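K5 lyase (Enterobacteria phage k1-5, PDB 2X3H) probably depolymerises the heparosan-like K5 capsule of its bacterial host by eliminative (lyase) cleavage, in a trimeric tail-spike protein. Local coordinates at residues 144-149 with 173-178; 349-354 with 375-380. All blocks are in the same frame, centred on the assembly; numbering follows the deposited sequence.

Contact 1 of 2, residues 144-149 with 173-178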
# COMPACT_ATOMS: atom_id res chain seq x y z
N ILE A 144 5.09 -28.93 12.58
CA ILE A 144 4.49 -30.26 12.54
C ILE A 144 3.54 -30.37 11.35
O ILE A 144 3.08 -29.36 10.81
CB ILE A 144 3.76 -30.55 13.89
CG1 ILE A 144 3.51 -32.05 14.08
CG2 ILE A 144 2.46 -29.74 14.01
CD1 ILE A 144 3.39 -32.45 15.56
N THR A 145 3.28 -31.59 10.93
CA THR A 145 2.31 -31.86 9.87
C THR A 145 1.09 -32.54 10.49
O THR A 145 1.24 -33.39 11.37
CB THR A 145 2.93 -32.78 8.81
OG1 THR A 145 4.04 -32.10 8.20
CG2 THR A 145 1.89 -33.16 7.76
N VAL A 146 -0.09 -32.13 10.04
CA VAL A 146 -1.35 -32.76 10.44
C VAL A 146 -2.01 -33.34 9.19
O VAL A 146 -2.38 -32.61 8.27
CB VAL A 146 -2.28 -31.75 11.15
CG1 VAL A 146 -3.61 -32.39 11.54
CG2 VAL A 146 -1.57 -31.17 12.37
N GLU A 147 -2.12 -34.66 9.16
CA GLU A 147 -2.64 -35.37 8.00
C GLU A 147 -4.04 -35.91 8.26
O GLU A 147 -4.30 -36.53 9.29
CB GLU A 147 -1.71 -36.54 7.65
CG GLU A 147 -2.19 -37.31 6.43
CD GLU A 147 -1.23 -38.40 5.98
OE1 GLU A 147 -0.14 -38.56 6.57
OE2 GLU A 147 -1.59 -39.10 5.00
N SER A 148 -4.93 -35.69 7.32
CA SER A 148 -6.28 -36.22 7.43
C SER A 148 -6.38 -37.54 6.64
O SER A 148 -5.54 -37.82 5.79
CB SER A 148 -7.29 -35.16 6.94
OG SER A 148 -8.62 -35.61 7.01
N ASN A 149 -7.41 -38.35 6.95
CA ASN A 149 -7.64 -39.62 6.25
C ASN A 149 -9.14 -39.90 6.13
O ASN A 149 -9.62 -40.96 6.53
CB ASN A 149 -6.96 -40.77 6.99
CG ASN A 149 -5.46 -40.77 6.80
OD1 ASN A 149 -4.96 -40.98 5.70
ND2 ASN A 149 -4.73 -40.52 7.89
N VAL A 173 3.04 -24.93 10.44
CA VAL A 173 2.27 -26.16 10.38
C VAL A 173 1.83 -26.47 8.96
O VAL A 173 1.33 -25.59 8.24
CB VAL A 173 1.03 -26.11 11.30
CG1 VAL A 173 0.22 -27.41 11.21
CG2 VAL A 173 1.47 -25.87 12.74
N ASN A 174 2.03 -27.72 8.55
CA ASN A 174 1.57 -28.20 7.24
C ASN A 174 0.37 -29.12 7.37
O ASN A 174 0.43 -30.12 8.09
CB ASN A 174 2.70 -28.94 6.52
CG ASN A 174 3.93 -28.08 6.34
OD1 ASN A 174 3.84 -26.94 5.88
ND2 ASN A 174 5.10 -28.61 6.70
N PHE A 175 -0.70 -28.80 6.65
CA PHE A 175 -1.91 -29.61 6.67
C PHE A 175 -1.99 -30.39 5.37
O PHE A 175 -1.99 -29.80 4.29
CB PHE A 175 -3.14 -28.71 6.84
CG PHE A 175 -3.22 -28.05 8.19
CD1 PHE A 175 -2.77 -26.74 8.36
CD2 PHE A 175 -3.71 -28.73 9.29
CE1 PHE A 175 -2.81 -26.11 9.61
CE2 PHE A 175 -3.77 -28.12 10.55
CZ PHE A 175 -3.32 -26.80 10.72
N SER A 176 -2.07 -31.71 5.48
CA SER A 176 -2.00 -32.56 4.29
C SER A 176 -3.22 -33.47 4.14
O SER A 176 -3.92 -33.76 5.13
CB SER A 176 -0.73 -33.42 4.34
OG SER A 176 -0.71 -34.21 5.51
N ASN A 177 -3.46 -33.89 2.89
CA ASN A 177 -4.55 -34.79 2.54
C ASN A 177 -5.91 -34.26 2.99
O ASN A 177 -6.77 -34.99 3.46
CB ASN A 177 -4.30 -36.19 3.12
CG ASN A 177 -4.95 -37.28 2.30
OD1 ASN A 177 -5.06 -37.17 1.07
ND2 ASN A 177 -5.40 -38.35 2.96
N VAL A 178 -6.09 -32.95 2.85
CA VAL A 178 -7.31 -32.30 3.33
C VAL A 178 -8.44 -32.56 2.34
O VAL A 178 -8.25 -32.41 1.13
CB VAL A 178 -7.09 -30.78 3.47
CG1 VAL A 178 -8.23 -30.13 4.25
CG2 VAL A 178 -5.76 -30.51 4.14
O HOH W 1 -8.40 -37.20 4.03

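Contact 2 of 2, residues 349-354 with 375-380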
# COMPACT_ATOMS: atom_id res chain seq x y z
N THR A 349 -16.51 -14.01 -18.31
CA THR A 349 -16.64 -12.59 -18.02
C THR A 349 -15.60 -12.16 -17.00
O THR A 349 -15.07 -12.97 -16.24
CB THR A 349 -18.02 -12.25 -17.47
OG1 THR A 349 -18.24 -12.99 -16.26
CG2 THR A 349 -19.09 -12.59 -18.49
N ALA A 350 -15.32 -10.86 -17.00
CA ALA A 350 -14.38 -10.25 -16.07
C ALA A 350 -15.06 -9.11 -15.31
O ALA A 350 -15.83 -8.34 -15.89
CB ALA A 350 -13.15 -9.72 -16.82
N THR A 351 -14.76 -9.02 -14.02
CA THR A 351 -15.22 -7.91 -13.19
C THR A 351 -14.15 -7.65 -12.14
O THR A 351 -13.97 -8.46 -11.24
CB THR A 351 -16.54 -8.28 -12.46
OG1 THR A 351 -17.54 -8.63 -13.43
CG2 THR A 351 -17.04 -7.11 -11.62
N ILE A 352 -13.41 -6.54 -12.24
CA ILE A 352 -12.31 -6.32 -11.28
C ILE A 352 -12.81 -5.87 -9.90
O ILE A 352 -12.19 -6.16 -8.87
CB ILE A 352 -11.22 -5.36 -11.86
CG1 ILE A 352 -9.94 -5.39 -11.01
CG2 ILE A 352 -11.74 -3.93 -11.99
CD1 ILE A 352 -8.73 -4.86 -11.74
N ALA A 353 -13.94 -5.16 -9.90
CA ALA A 353 -14.58 -4.75 -8.64
C ALA A 353 -16.09 -4.85 -8.82
O ALA A 353 -16.64 -4.26 -9.76
CB ALA A 353 -14.17 -3.32 -8.27
N ARG A 354 -16.74 -5.59 -7.93
CA ARG A 354 -18.19 -5.80 -7.99
C ARG A 354 -18.82 -5.31 -6.70
O ARG A 354 -18.44 -5.76 -5.63
CB ARG A 354 -18.50 -7.29 -8.21
CG ARG A 354 -19.98 -7.60 -8.23
CD ARG A 354 -20.23 -9.07 -8.59
NE ARG A 354 -21.65 -9.41 -8.64
CZ ARG A 354 -22.13 -10.57 -9.07
NH1 ARG A 354 -21.30 -11.52 -9.52
NH2 ARG A 354 -23.44 -10.78 -9.06
N VAL A 375 -15.29 -4.50 -16.53
CA VAL A 375 -14.36 -3.94 -15.55
C VAL A 375 -15.06 -3.71 -14.20
O VAL A 375 -14.74 -4.36 -13.21
CB VAL A 375 -13.68 -2.63 -16.03
CG1 VAL A 375 -12.72 -2.11 -14.97
CG2 VAL A 375 -12.93 -2.84 -17.35
N ILE A 376 -16.05 -2.81 -14.17
CA ILE A 376 -16.76 -2.50 -12.91
C ILE A 376 -18.22 -2.93 -12.98
O ILE A 376 -18.88 -2.73 -14.02
CB ILE A 376 -16.71 -0.98 -12.61
CG1 ILE A 376 -15.26 -0.51 -12.50
CG2 ILE A 376 -17.42 -0.64 -11.30
CD1 ILE A 376 -15.08 0.99 -12.72
N THR A 377 -18.74 -3.51 -11.89
CA THR A 377 -20.18 -3.77 -11.77
C THR A 377 -20.74 -3.08 -10.54
O THR A 377 -20.30 -3.37 -9.42
CB THR A 377 -20.50 -5.28 -11.69
OG1 THR A 377 -20.12 -5.93 -12.92
CG2 THR A 377 -21.99 -5.49 -11.43
N PHE A 378 -21.67 -2.15 -10.76
CA PHE A 378 -22.42 -1.49 -9.69
C PHE A 378 -23.81 -2.10 -9.73
O PHE A 378 -24.55 -1.88 -10.70
CB PHE A 378 -22.56 0.01 -9.95
CG PHE A 378 -21.28 0.79 -9.89
CD1 PHE A 378 -20.49 0.80 -8.74
CD2 PHE A 378 -20.89 1.57 -10.96
CE1 PHE A 378 -19.33 1.54 -8.67
CE2 PHE A 378 -19.72 2.33 -10.91
CZ PHE A 378 -18.94 2.30 -9.76
N GLU A 379 -24.19 -2.87 -8.71
CA GLU A 379 -25.53 -3.46 -8.72
C GLU A 379 -26.57 -2.40 -8.36
O GLU A 379 -26.24 -1.33 -7.87
CB GLU A 379 -25.60 -4.71 -7.82
CG GLU A 379 -24.62 -5.78 -8.28
CD GLU A 379 -24.84 -7.17 -7.70
OE1 GLU A 379 -25.66 -7.34 -6.77
OE2 GLU A 379 -24.14 -8.09 -8.19
N SER A 380 -27.84 -2.69 -8.64
CA SER A 380 -28.82 -1.61 -8.70
C SER A 380 -29.04 -0.82 -7.40
O SER A 380 -29.41 0.36 -7.46
CB SER A 380 -30.14 -2.10 -9.30
OG SER A 380 -30.89 -2.78 -8.33
O HOH W 2 -18.06 -6.16 -14.54

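Contact 1 of 2, residues 144-149 with 173-178
Val146 and Phe175 lie side by side on the buried face of two parallel strands, 144-147 and 173-176, which belong to neighbouring rungs of the right-handed beta-helix expected of a tail-spike lyase. The ring meets its neighbour obliquely, with CD2 of Phe175 3.8 Å from CB of Val146. Within its own strand, CG1 of Val173 covers one face of that ring toward the rim, and on the same side of the sheet the Ile144 and Val173 side chains lie side by side and meet through their CG2 atoms (4.2 Å). The backbones are joined by alternating bonds: Asn174 N to Ile144 O, Val146 N to Asn174 O (2.8 Å), Ser176 N to Val146 O and Ser148 N to Ser176 O. The opposite face is polar. With OG between the backbone N and the carbonyl carbon (chi1 58°), Ser176 brings its hydroxyl to 3.3 Å from CB of Glu147, while CG2 of Thr145 lies 3.6 Å from the same OG. Farther out, strand 119-123 flanks residues 144-147, and NH1 of Arg203, on strand 198-206, donates to OD1 of Asn174; ND2 of Asn149 donates to His123 O. At the corner, Asn177 adopts a left-handed backbone conformation and sends its amide across to the neighbouring coil: ND2 donates to Ser148 O at 2.9 Å, with the acceptor near the amide plane and the donor tilted 35° from the carbonyl plane.

Contact 2 of 2, residues 349-354 with 375-380
Arg354 runs alongside Thr377, its CG 4.2 Å from CB of Thr377, and then reaches past it to Glu379. Extended from CG to NE, the arginine presents the side of its guanidinium edge, and NE and NH2 both donate to one oxygen, OE2 of Glu379, each at 2.9 Å. That oxygen lies almost in the guanidinium plane, although the carboxylate itself is turned 53° from it. NH1 is held by His319 and OE1 of Glu379 by Gly357 N, which should fix the rotation of both groups. Next to the pair, CG2 of Thr351 lies 3.5 Å from OG1 of Thr377, and water 2 bridges the two threonine hydroxyls, 2.6 Å from OG1 of Thr377. The strand turns a corner at Ile352, whose N bonds to Val375 O with a bent N-H...O angle of 137°; CG2 of Ile352 packs against CG1 of Val375 at 3.6 Å. Beyond the corner, a straighter bond from Thr377 N to Ala353 O pairs the strands in parallel, as in successive coils of a beta-helix. Strands 317-319 and 321-323 flank residues 349-354 on the preceding coil, Ile352 packs inward on strand 329-336, and Ile376 on strand 386-389.

In the fold
Both contacts join consecutive turns of one parallel beta-helical body, but on different sheets and well apart, with centres 37 Å apart and nearest atoms about 27 Å. Contact 1 lies toward the N-terminal part, its centre about 29 Å from the centre of the chain, and is partly buried; contact 2 is more central, its centre about 13 Å from that of the chain, and buried. Each puts apolar side chains on one side and polar ones on the other, and each includes a corner of the chain. Contact 1 is held mainly by regular backbone pairing, with a side-chain amide tying the two coils together where they turn. Contact 2 has fewer backbone bonds and adds a salt bridge and a water bridge. Neither touches another subunit of the trimer.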